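Local coordinates for galactose-binding like protein (Bacteroides thetaiotaomicron, PDB 7M1A) that probably binds, and may help degrade, carbohydrate as a SusE-like protein, of which this calcium-binding, galactose-binding-like domain is the C-terminal part, at residues Q108-L113 with L146-V151; F58-G63 with R152-K157. All blocks are in the same frame, centred on the assembly; numbering follows the deposited sequence.

Interaction 1: residues Q108-L113 with L146-V151; sequences QWVKLL and LDMPRV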
loop_
_atom_site.group_PDB
_atom_site.type_symbol
_atom_site.label_atom_id
_atom_site.label_comp_id
_atom_site.label_asym_id
_atom_site.label_seq_id
_atom_site.Cartn_x
_atom_site.Cartn_y
_atom_site.Cartn_z
ATOM N N GLN A 108 -13.342 16.672 1.819
ATOM C CA GLN A 108 -12.344 17.543 1.257
ATOM C C GLN A 108 -12.185 17.326 -0.276
ATOM O O GLN A 108 -11.353 18.022 -0.893
ATOM C CB GLN A 108 -10.960 17.407 1.912
ATOM C CG GLN A 108 -10.195 16.173 1.482
ATOM C CD GLN A 108 -9.175 15.797 2.535
ATOM O OE1 GLN A 108 -9.498 15.051 3.447
ATOM N NE2 GLN A 108 -7.969 16.357 2.398
ATOM N N TRP A 109 -12.788 16.256 -0.870
ATOM C CA TRP A 109 -12.481 15.767 -2.269
ATOM C C TRP A 109 -13.409 16.485 -3.252
ATOM O O TRP A 109 -14.586 16.769 -2.942
ATOM C CB TRP A 109 -12.694 14.252 -2.269
ATOM C CG TRP A 109 -11.714 13.513 -1.404
ATOM C CD1 TRP A 109 -11.867 13.207 -0.097
ATOM C CD2 TRP A 109 -10.489 12.962 -1.859
ATOM N NE1 TRP A 109 -10.727 12.522 0.333
ATOM C CE2 TRP A 109 -9.886 12.324 -0.750
ATOM C CE3 TRP A 109 -9.844 12.970 -3.129
ATOM C CZ2 TRP A 109 -8.662 11.662 -0.856
ATOM C CZ3 TRP A 109 -8.641 12.300 -3.217
ATOM C CH2 TRP A 109 -8.050 11.687 -2.088
ATOM N N VAL A 110 -12.890 16.630 -4.491
ATOM C CA VAL A 110 -13.643 17.194 -5.562
ATOM C C VAL A 110 -13.701 16.175 -6.693
ATOM O O VAL A 110 -12.744 15.468 -6.995
ATOM C CB VAL A 110 -13.005 18.541 -5.978
ATOM C CG1 VAL A 110 -13.654 19.156 -7.208
ATOM C CG2 VAL A 110 -13.206 19.551 -4.840
ATOM N N LYS A 111 -14.861 16.073 -7.341
ATOM C CA LYS A 111 -15.044 15.084 -8.409
ATOM C C LYS A 111 -14.493 15.678 -9.713
ATOM O O LYS A 111 -14.895 16.752 -10.126
ATOM C CB LYS A 111 -16.512 14.681 -8.603
ATOM C CG LYS A 111 -16.668 13.573 -9.669
ATOM C CD LYS A 111 -18.075 12.983 -9.726
ATOM C CE LYS A 111 -19.114 13.999 -10.149
ATOM N NZ LYS A 111 -20.399 13.322 -10.324
ATOM N N LEU A 112 -13.504 14.988 -10.282
ATOM C CA LEU A 112 -12.737 15.472 -11.442
ATOM C C LEU A 112 -13.403 14.972 -12.722
ATOM O O LEU A 112 -13.494 15.710 -13.729
ATOM C CB LEU A 112 -11.296 15.018 -11.340
ATOM C CG LEU A 112 -10.533 15.595 -10.123
ATOM C CD1 LEU A 112 -9.239 14.738 -10.141
ATOM C CD2 LEU A 112 -10.144 17.038 -10.401
ATOM N N LEU A 113 -13.842 13.696 -12.714
ATOM C CA LEU A 113 -14.331 13.050 -13.930
ATOM C C LEU A 113 -15.442 12.054 -13.601
ATOM O O LEU A 113 -15.309 11.272 -12.658
ATOM C CB LEU A 113 -13.243 12.173 -14.614
ATOM C CG LEU A 113 -12.039 12.968 -15.174
ATOM C CD1 LEU A 113 -10.871 12.039 -15.478
ATOM C CD2 LEU A 113 -12.404 13.845 -16.371
ATOM N N LEU A 146 -10.428 22.416 -17.617
ATOM C CA LEU A 146 -9.486 23.471 -17.168
ATOM C C LEU A 146 -9.984 24.150 -15.895
ATOM O O LEU A 146 -9.116 24.558 -15.114
ATOM C CB LEU A 146 -9.385 24.535 -18.284
ATOM C CG LEU A 146 -8.430 25.691 -18.020
ATOM C CD1 LEU A 146 -6.989 25.205 -18.045
ATOM C CD2 LEU A 146 -8.615 26.785 -19.046
ATOM N N ASP A 147 -11.249 24.088 -15.547
ATOM C CA ASP A 147 -11.632 24.690 -14.264
ATOM C C ASP A 147 -11.436 23.787 -13.061
ATOM O O ASP A 147 -11.675 24.240 -11.946
ATOM C CB ASP A 147 -13.063 25.191 -14.332
ATOM C CG ASP A 147 -14.140 24.149 -14.439
ATOM O OD1 ASP A 147 -13.867 22.915 -14.431
ATOM O OD2 ASP A 147 -15.304 24.638 -14.461
HETATM N N MSE A 148 -10.916 22.562 -13.225
HETATM C CA MSE A 148 -10.604 21.769 -12.034
HETATM C C MSE A 148 -9.387 22.345 -11.322
HETATM O O MSE A 148 -8.473 22.796 -11.988
HETATM C CB MSE A 148 -10.321 20.329 -12.534
HETATM C CG MSE A 148 -11.667 19.641 -12.971
HETATM SE SE MSE A 148 -13.062 19.554 -11.594
HETATM C CE MSE A 148 -12.631 19.502 -9.746
ATOM N N PRO A 149 -9.320 22.220 -9.959
ATOM C CA PRO A 149 -8.143 22.675 -9.234
ATOM C C PRO A 149 -6.986 21.710 -9.463
ATOM O O PRO A 149 -7.148 20.521 -9.830
ATOM C CB PRO A 149 -8.503 22.545 -7.751
ATOM C CG PRO A 149 -9.640 21.486 -7.744
ATOM C CD PRO A 149 -10.341 21.608 -9.087
ATOM N N ARG A 150 -5.771 22.214 -9.163
ATOM C CA ARG A 150 -4.622 21.317 -9.063
ATOM C C ARG A 150 -4.826 20.326 -7.932
ATOM O O ARG A 150 -5.442 20.643 -6.899
ATOM C CB ARG A 150 -3.303 22.062 -8.817
ATOM C CG ARG A 150 -2.922 22.989 -9.958
ATOM C CD ARG A 150 -1.428 23.289 -10.026
ATOM N NE ARG A 150 -1.053 24.088 -8.909
ATOM C CZ ARG A 150 0.231 24.390 -8.635
ATOM N NH1 ARG A 150 1.255 23.916 -9.329
ATOM N NH2 ARG A 150 0.501 25.140 -7.590
ATOM N N VAL A 151 -4.383 19.074 -8.167
ATOM C CA VAL A 151 -4.545 18.028 -7.149
ATOM C C VAL A 151 -3.319 17.151 -7.069
ATOM O O VAL A 151 -2.496 17.170 -7.961
ATOM C CB VAL A 151 -5.746 17.087 -7.491
ATOM C CG1 VAL A 151 -7.099 17.822 -7.366
ATOM C CG2 VAL A 151 -5.698 16.463 -8.934
#
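Leu112 and the selenomethionine Met148 carry most of this contact, which is made by apolar side chains and joins strand 110-116 to the loop that leads into strand 151-158. CD2 of Leu112 lies 3.9 Å from CB of Met148, and it is 4.0 Å from both CG and SE of that residue, so one methyl branch runs against the selenomethionine from its root to the selenium. The two side chains cross obliquely. A bend at chi2 (-57°) brings SE of Met148 beside the strand. The terminal methyl CE also approaches Val110, but the modelled separation there is too short to be trusted, and the placement of CE, with any contact resting on it, is doubtful for that reason.

The second apolar pair is thinner. Leu112 and Val151 reach toward each other tip to tip, CD1 of Leu112 standing 4.1 Å from CG2 of Val151. The two methyl branches of Leu112 thus divide the work, CD2 serving Met148 and CD1 serving Val151. Leu68 touches both Leu112 and Val151, and Ile154 adds to the packing on Leu112.

Strand 110-116 pairs antiparallel with strand 88-96 in the beta-sandwich expected of a galactose-binding-like domain. Leu112 and Leu113 both face Val93, forming a classic beta bulge directly at the contact.

Polar bonds are made to residues outside the two segments. The carbonyl O of Lys111 merely packs on SE of Met148, at 3.7 Å. The CA-CB bond of Lys111 points away from 146-151, and NZ forms a salt bridge with Asp114. Lys67 NZ donates to the carbonyl oxygens of Leu146 and Met148, tying down the loop on which the selenomethionine sits.

Interaction 2: residues F58-G63 with R152-K157; sequences FTFDLG and RYIRIK
Phe60 and Ile154 form the tightly packed part: CB of Ile154 sits over one face of the ring, 3.9 Å from the centroid and 16° off its normal, a CH-pi contact. Chi1 of 59° sets Phe60 CG where the ring, side by side with Ile154, receives that CB. Phe58 CZ lies 3.6 Å from Ile156 CB. Phe170, Leu173 and Phe175 of strand 169-176 cover this face, joining the two sheets of the sandwich.

The strands are antiparallel (153°). Phe58-Ile156 and Phe60-Ile154 are hydrogen-bonded pairs, Thr59-Arg155 and Asp61-Tyr153 non-hydrogen-bonded ones. On the Thr59 face, Arg155 NE donates to Thr59 OG1 at 3.0 Å, and Asp16 binds both side chains.

At the partly exposed Arg152 and Gly63 end, polar and water-mediated bonds replace apolar packing. Arg152 NE meets the syn lone pair of Asp61 OD1 at 2.8 Å in a salt bridge, and a water links Asp61 OD2 to Arg152 NH2. Gly63 N also donates to OD1, closing an Asx turn, while Arg9 of the second subunit pairs with OD2. An alanine in place of this aspartate would probably leave Arg152 and the second subunit's Arg9 without that carboxylate, and the turn without its acceptor.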
loop_
_atom_site.group_PDB
_atom_site.type_symbol
_atom_site.label_atom_id
_atom_site.label_comp_id
_atom_site.label_asym_id
_atom_site.label_seq_id
_atom_site.Cartn_x
_atom_site.Cartn_y
_atom_site.Cartn_z
ATOM N N PHE A 58 -10.836 3.465 -3.674
ATOM C CA PHE A 58 -9.452 3.353 -3.200
ATOM C C PHE A 58 -8.755 4.679 -3.539
ATOM O O PHE A 58 -9.275 5.533 -4.275
ATOM C CB PHE A 58 -8.764 2.115 -3.811
ATOM C CG PHE A 58 -8.585 2.161 -5.293
ATOM C CD1 PHE A 58 -7.531 2.826 -5.904
ATOM C CD2 PHE A 58 -9.581 1.606 -6.117
ATOM C CE1 PHE A 58 -7.403 2.913 -7.285
ATOM C CE2 PHE A 58 -9.476 1.699 -7.506
ATOM C CZ PHE A 58 -8.422 2.389 -8.111
ATOM N N THR A 59 -7.588 4.867 -2.885
ATOM C CA THR A 59 -6.976 6.179 -2.773
ATOM C C THR A 59 -5.480 6.047 -3.086
ATOM O O THR A 59 -4.808 5.108 -2.628
ATOM C CB THR A 59 -7.136 6.667 -1.339
ATOM O OG1 THR A 59 -8.513 6.626 -0.920
ATOM C CG2 THR A 59 -6.642 8.084 -1.153
ATOM N N PHE A 60 -4.888 7.084 -3.708
ATOM C CA PHE A 60 -3.441 7.100 -3.950
ATOM C C PHE A 60 -2.944 8.530 -4.093
ATOM O O PHE A 60 -3.724 9.461 -4.128
ATOM C CB PHE A 60 -3.029 6.213 -5.129
ATOM C CG PHE A 60 -3.645 6.551 -6.447
ATOM C CD1 PHE A 60 -4.926 6.107 -6.762
ATOM C CD2 PHE A 60 -2.976 7.313 -7.420
ATOM C CE1 PHE A 60 -5.486 6.311 -8.043
ATOM C CE2 PHE A 60 -3.564 7.569 -8.689
ATOM C CZ PHE A 60 -4.792 7.061 -8.991
ATOM N N ASP A 61 -1.627 8.690 -4.100
ATOM C CA ASP A 61 -0.915 9.957 -4.085
ATOM C C ASP A 61 -0.150 9.991 -5.394
ATOM O O ASP A 61 0.642 9.062 -5.699
ATOM C CB ASP A 61 -0.003 9.912 -2.868
ATOM C CG ASP A 61 0.849 11.111 -2.571
ATOM O OD1 ASP A 61 0.973 12.025 -3.402
ATOM O OD2 ASP A 61 1.347 11.163 -1.410
ATOM N N LEU A 62 -0.265 11.087 -6.152
ATOM C CA LEU A 62 0.491 11.281 -7.398
ATOM C C LEU A 62 1.944 11.665 -7.116
ATOM O O LEU A 62 2.773 11.591 -8.037
ATOM C CB LEU A 62 -0.144 12.376 -8.304
ATOM C CG LEU A 62 -1.607 12.123 -8.728
ATOM C CD1 LEU A 62 -2.216 13.368 -9.334
ATOM C CD2 LEU A 62 -1.669 10.946 -9.716
ATOM N N GLY A 63 2.257 12.085 -5.872
ATOM C CA GLY A 63 3.641 12.433 -5.583
ATOM C C GLY A 63 4.019 13.835 -6.051
ATOM O O GLY A 63 5.141 14.257 -5.820
ATOM N N ARG A 152 -3.087 16.634 -5.839
ATOM C CA ARG A 152 -2.044 15.683 -5.634
ATOM C C ARG A 152 -2.543 14.291 -5.252
ATOM O O ARG A 152 -1.861 13.329 -5.578
ATOM C CB ARG A 152 -1.165 16.200 -4.478
ATOM C CG ARG A 152 -0.083 15.206 -4.058
ATOM C CD ARG A 152 0.972 15.790 -3.145
ATOM N NE ARG A 152 1.820 14.662 -2.737
ATOM C CZ ARG A 152 2.885 14.841 -1.991
ATOM N NH1 ARG A 152 3.253 16.074 -1.663
ATOM N NH2 ARG A 152 3.625 13.813 -1.599
ATOM N N TYR A 153 -3.733 14.174 -4.708
ATOM C CA TYR A 153 -4.255 12.899 -4.216
ATOM C C TYR A 153 -5.474 12.537 -5.032
ATOM O O TYR A 153 -6.200 13.455 -5.440
ATOM C CB TYR A 153 -4.623 13.047 -2.733
ATOM C CG TYR A 153 -3.439 13.547 -1.961
ATOM C CD1 TYR A 153 -2.346 12.727 -1.611
ATOM C CD2 TYR A 153 -3.381 14.892 -1.588
ATOM C CE1 TYR A 153 -1.292 13.251 -0.867
ATOM C CE2 TYR A 153 -2.304 15.431 -0.903
ATOM C CZ TYR A 153 -1.233 14.609 -0.567
ATOM O OH TYR A 153 -0.160 15.143 0.124
ATOM N N ILE A 154 -5.643 11.255 -5.249
ATOM C CA ILE A 154 -6.707 10.787 -6.140
ATOM C C ILE A 154 -7.514 9.702 -5.460
ATOM O O ILE A 154 -6.979 8.884 -4.710
ATOM C CB ILE A 154 -6.107 10.215 -7.432
ATOM C CG1 ILE A 154 -5.357 11.314 -8.215
ATOM C CG2 ILE A 154 -7.184 9.602 -8.348
ATOM C CD1 ILE A 154 -6.195 12.395 -8.820
ATOM N N ARG A 155 -8.823 9.669 -5.728
ATOM C CA ARG A 155 -9.655 8.522 -5.406
ATOM C C ARG A 155 -10.340 8.030 -6.684
ATOM O O ARG A 155 -10.785 8.838 -7.538
ATOM C CB ARG A 155 -10.694 8.787 -4.322
ATOM C CG ARG A 155 -10.063 8.777 -2.960
ATOM C CD ARG A 155 -11.099 9.269 -1.945
ATOM N NE ARG A 155 -10.960 8.281 -0.834
ATOM C CZ ARG A 155 -11.790 8.272 0.191
ATOM N NH1 ARG A 155 -12.755 9.195 0.306
ATOM N NH2 ARG A 155 -11.736 7.322 1.121
ATOM N N ILE A 156 -10.489 6.707 -6.771
ATOM C CA ILE A 156 -11.363 6.129 -7.804
ATOM C C ILE A 156 -12.514 5.415 -7.101
ATOM O O ILE A 156 -12.331 4.714 -6.108
ATOM C CB ILE A 156 -10.568 5.229 -8.749
ATOM C CG1 ILE A 156 -9.675 6.155 -9.630
ATOM C CG2 ILE A 156 -11.477 4.363 -9.630
ATOM C CD1 ILE A 156 -8.721 5.433 -10.552
ATOM N N LYS A 157 -13.756 5.747 -7.542
ATOM C CA LYS A 157 -14.981 5.128 -7.031
ATOM C C LYS A 157 -15.648 4.317 -8.160
ATOM O O LYS A 157 -15.934 4.869 -9.215
ATOM C CB LYS A 157 -15.886 6.244 -6.504
ATOM C CG LYS A 157 -17.235 5.788 -5.931
ATOM C CD LYS A 157 -18.207 7.014 -5.636
ATOM C CE LYS A 157 -19.365 6.530 -4.795
ATOM N NZ LYS A 157 -20.312 7.609 -4.413
HETATM O O HOH W 1 4.014 10.992 -1.235
#

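Interaction 1 is nested along the chain within the long loop that interaction 2 closes: 58-63 comes first, then 108-113, then 146-151, which runs directly into 152-157. Their centres are 12 Å apart. Both reach the same antiparallel sheet, in which strand 88-96 pairs with 110-116 and with 151-158, and the latter pairs with 56-66. Trp109, on 108-113 but not touching 146-151, packs against interaction 2: its CE2 lies 3.5 Å from Arg155 CD, and its CH2 4.0 Å from Thr59 CG2. Interaction 2 is buried, its centre 10 Å from the chain's centre; interaction 1, at 16 Å, is partly buried and packs a largely exposed loop against the sheet.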